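Long-range contact in putative D-arabinose 5-phosphate isomerase (PDB 3K2V), which probably interconverts D-arabinose 5-phosphate and D-ribulose 5-phosphate, and binds CMP-Kdo through its pair of CBS domains: residues K25-N31 / R109-V115. Numbering follows the deposited sequence.
Sequences KLLLRVN and RPGTLAV
Lay the two segments antiparallel, with R29 facing L113 (CA–CA 4.5 Å) in a single beta bridge. Type I turns, K25–L28 and R109–T112, bend the backbone before R29 and L113, which are extended. Four backbone hydrogen bonds join the segments, none from R29 or L113: V115 N to L26 O (2.8 Å), A114 N to L28 O (2.7 Å), V30 N to T112 O (2.8 Å) and N31 N to P110 O (3.0 Å). T112, chi1 m, returns OG1 to R109 O (2.7 Å), bracing its own turn. V30, chi1 m, sets CG2 3.5 Å from P110 O and packs on V131 and V141. L26 (m,t) brings CD2 to 4.2 Å from A114 CB, and its CB lies 3.9 Å from V115 CB, V115 being p. L113 (m,t) lays CD2 3.5 Å from backbone L27 O. K25 NZ hydrogen-bonds to D145 O. L113 is the N-cap residue of helix 114-124. The bridge joins the loop after helix 21-25 to the strand-to-helix turn of the second CBS domain.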
loop_
_atom_site.group_PDB
_atom_site.type_symbol
_atom_site.label_atom_id
_atom_site.label_comp_id
_atom_site.label_asym_id
_atom_site.label_seq_id
_atom_site.Cartn_x
_atom_site.Cartn_y
_atom_site.Cartn_z
ATOM N N LYS A 25 -17.477 9.641 -10.793
ATOM C CA LYS A 25 -16.401 10.125 -9.937
ATOM C C LYS A 25 -15.080 10.131 -10.691
ATOM O O LYS A 25 -14.269 11.015 -10.482
ATOM C CB LYS A 25 -16.279 9.358 -8.612
ATOM C CG LYS A 25 -16.172 10.346 -7.415
ATOM C CD LYS A 25 -15.148 9.985 -6.374
ATOM C CE LYS A 25 -15.300 10.893 -5.148
ATOM N NZ LYS A 25 -14.136 10.738 -4.206
ATOM N N LEU A 26 -14.893 9.184 -11.610
ATOM C CA LEU A 26 -13.665 9.141 -12.411
ATOM C C LEU A 26 -13.574 10.275 -13.460
ATOM O O LEU A 26 -12.528 10.455 -14.081
ATOM C CB LEU A 26 -13.499 7.784 -13.095
ATOM C CG LEU A 26 -13.301 6.557 -12.180
ATOM C CD1 LEU A 26 -13.169 5.300 -13.031
ATOM C CD2 LEU A 26 -12.100 6.732 -11.268
ATOM N N LEU A 27 -14.648 11.034 -13.649
ATOM C CA LEU A 27 -14.618 12.186 -14.571
ATOM C C LEU A 27 -14.323 13.488 -13.823
ATOM O O LEU A 27 -14.187 14.523 -14.435
ATOM C CB LEU A 27 -15.925 12.297 -15.366
ATOM C CG LEU A 27 -16.172 11.165 -16.365
ATOM C CD1 LEU A 27 -17.457 11.431 -17.141
ATOM C CD2 LEU A 27 -14.974 10.990 -17.305
ATOM N N LEU A 28 -14.169 13.425 -12.503
ATOM C CA LEU A 28 -13.824 14.617 -11.726
ATOM C C LEU A 28 -12.337 14.948 -11.845
ATOM O O LEU A 28 -11.493 14.064 -12.071
ATOM C CB LEU A 28 -14.170 14.422 -10.250
ATOM C CG LEU A 28 -15.644 14.189 -9.894
ATOM C CD1 LEU A 28 -15.727 13.824 -8.399
ATOM C CD2 LEU A 28 -16.501 15.388 -10.247
ATOM N N ARG A 29 -12.030 16.227 -11.659
ATOM C CA ARG A 29 -10.652 16.687 -11.559
ATOM C C ARG A 29 -10.102 16.319 -10.181
ATOM O O ARG A 29 -10.792 16.489 -9.166
ATOM C CB ARG A 29 -10.574 18.210 -11.764
ATOM C CG ARG A 29 -10.939 18.629 -13.162
ATOM C CD ARG A 29 -11.026 20.131 -13.322
ATOM N NE ARG A 29 -12.115 20.730 -12.563
ATOM C CZ ARG A 29 -13.385 20.801 -12.958
ATOM N NH1 ARG A 29 -14.258 21.394 -12.170
ATOM N NH2 ARG A 29 -13.796 20.296 -14.120
ATOM N N VAL A 30 -8.856 15.863 -10.133
ATOM C CA VAL A 30 -8.238 15.488 -8.854
ATOM C C VAL A 30 -8.215 16.658 -7.845
ATOM O O VAL A 30 -8.294 16.443 -6.635
ATOM C CB VAL A 30 -6.859 14.824 -9.010
ATOM C CG1 VAL A 30 -6.998 13.496 -9.760
ATOM C CG2 VAL A 30 -5.845 15.738 -9.704
ATOM N N ASN A 31 -8.169 17.889 -8.346
ATOM C CA ASN A 31 -8.243 19.082 -7.501
ATOM C C ASN A 31 -9.401 19.010 -6.503
ATOM O O ASN A 31 -9.305 19.490 -5.383
ATOM C CB ASN A 31 -8.495 20.314 -8.376
ATOM C CG ASN A 31 -8.143 21.590 -7.688
ATOM O OD1 ASN A 31 -7.107 21.691 -7.027
ATOM N ND2 ASN A 31 -8.951 22.575 -7.867
ATOM N N ARG A 109 -0.991 17.074 -12.521
ATOM C CA ARG A 109 -1.531 18.435 -12.397
ATOM C C ARG A 109 -2.913 18.368 -11.745
ATOM O O ARG A 109 -3.604 17.332 -11.823
ATOM C CB ARG A 109 -1.652 19.070 -13.778
ATOM C CG ARG A 109 -0.313 19.383 -14.434
ATOM C CD ARG A 109 -0.514 19.874 -15.850
ATOM N NE ARG A 109 -1.167 21.191 -15.848
ATOM C CZ ARG A 109 -1.595 21.838 -16.922
ATOM N NH1 ARG A 109 -1.465 21.303 -18.133
ATOM N NH2 ARG A 109 -2.171 23.040 -16.784
ATOM N N PRO A 110 -3.333 19.468 -11.110
ATOM C CA PRO A 110 -4.614 19.433 -10.415
ATOM C C PRO A 110 -5.840 19.276 -11.327
ATOM O O PRO A 110 -6.892 18.873 -10.851
ATOM C CB PRO A 110 -4.631 20.762 -9.646
ATOM C CG PRO A 110 -3.588 21.622 -10.287
ATOM C CD PRO A 110 -2.559 20.682 -10.788
ATOM N N GLY A 111 -5.716 19.594 -12.616
ATOM C CA GLY A 111 -6.807 19.382 -13.560
ATOM C C GLY A 111 -6.897 17.980 -14.121
ATOM O O GLY A 111 -7.835 17.670 -14.851
ATOM N N THR A 112 -5.958 17.110 -13.759
ATOM C CA THR A 112 -5.988 15.726 -14.209
ATOM C C THR A 112 -7.285 15.060 -13.765
ATOM O O THR A 112 -7.715 15.227 -12.621
ATOM C CB THR A 112 -4.803 14.950 -13.653
ATOM O OG1 THR A 112 -3.599 15.660 -13.957
ATOM C CG2 THR A 112 -4.741 13.498 -14.235
ATOM N N LEU A 113 -7.919 14.330 -14.686
ATOM C CA LEU A 113 -9.139 13.591 -14.377
ATOM C C LEU A 113 -8.800 12.390 -13.510
ATOM O O LEU A 113 -7.716 11.806 -13.637
ATOM C CB LEU A 113 -9.869 13.137 -15.665
ATOM C CG LEU A 113 -10.335 14.239 -16.615
ATOM C CD1 LEU A 113 -11.147 13.620 -17.761
ATOM C CD2 LEU A 113 -11.142 15.328 -15.891
ATOM N N ALA A 114 -9.713 12.041 -12.606
ATOM C CA ALA A 114 -9.516 10.885 -11.726
ATOM C C ALA A 114 -9.232 9.630 -12.543
ATOM O O ALA A 114 -8.390 8.823 -12.146
ATOM C CB ALA A 114 -10.710 10.681 -10.810
ATOM N N VAL A 115 -9.888 9.474 -13.698
ATOM C CA VAL A 115 -9.632 8.287 -14.541
ATOM C C VAL A 115 -8.176 8.211 -15.026
ATOM O O VAL A 115 -7.582 7.126 -15.087
ATOM C CB VAL A 115 -10.601 8.163 -15.741
ATOM C CG1 VAL A 115 -10.402 9.286 -16.766
ATOM C CG2 VAL A 115 -10.437 6.772 -16.396
#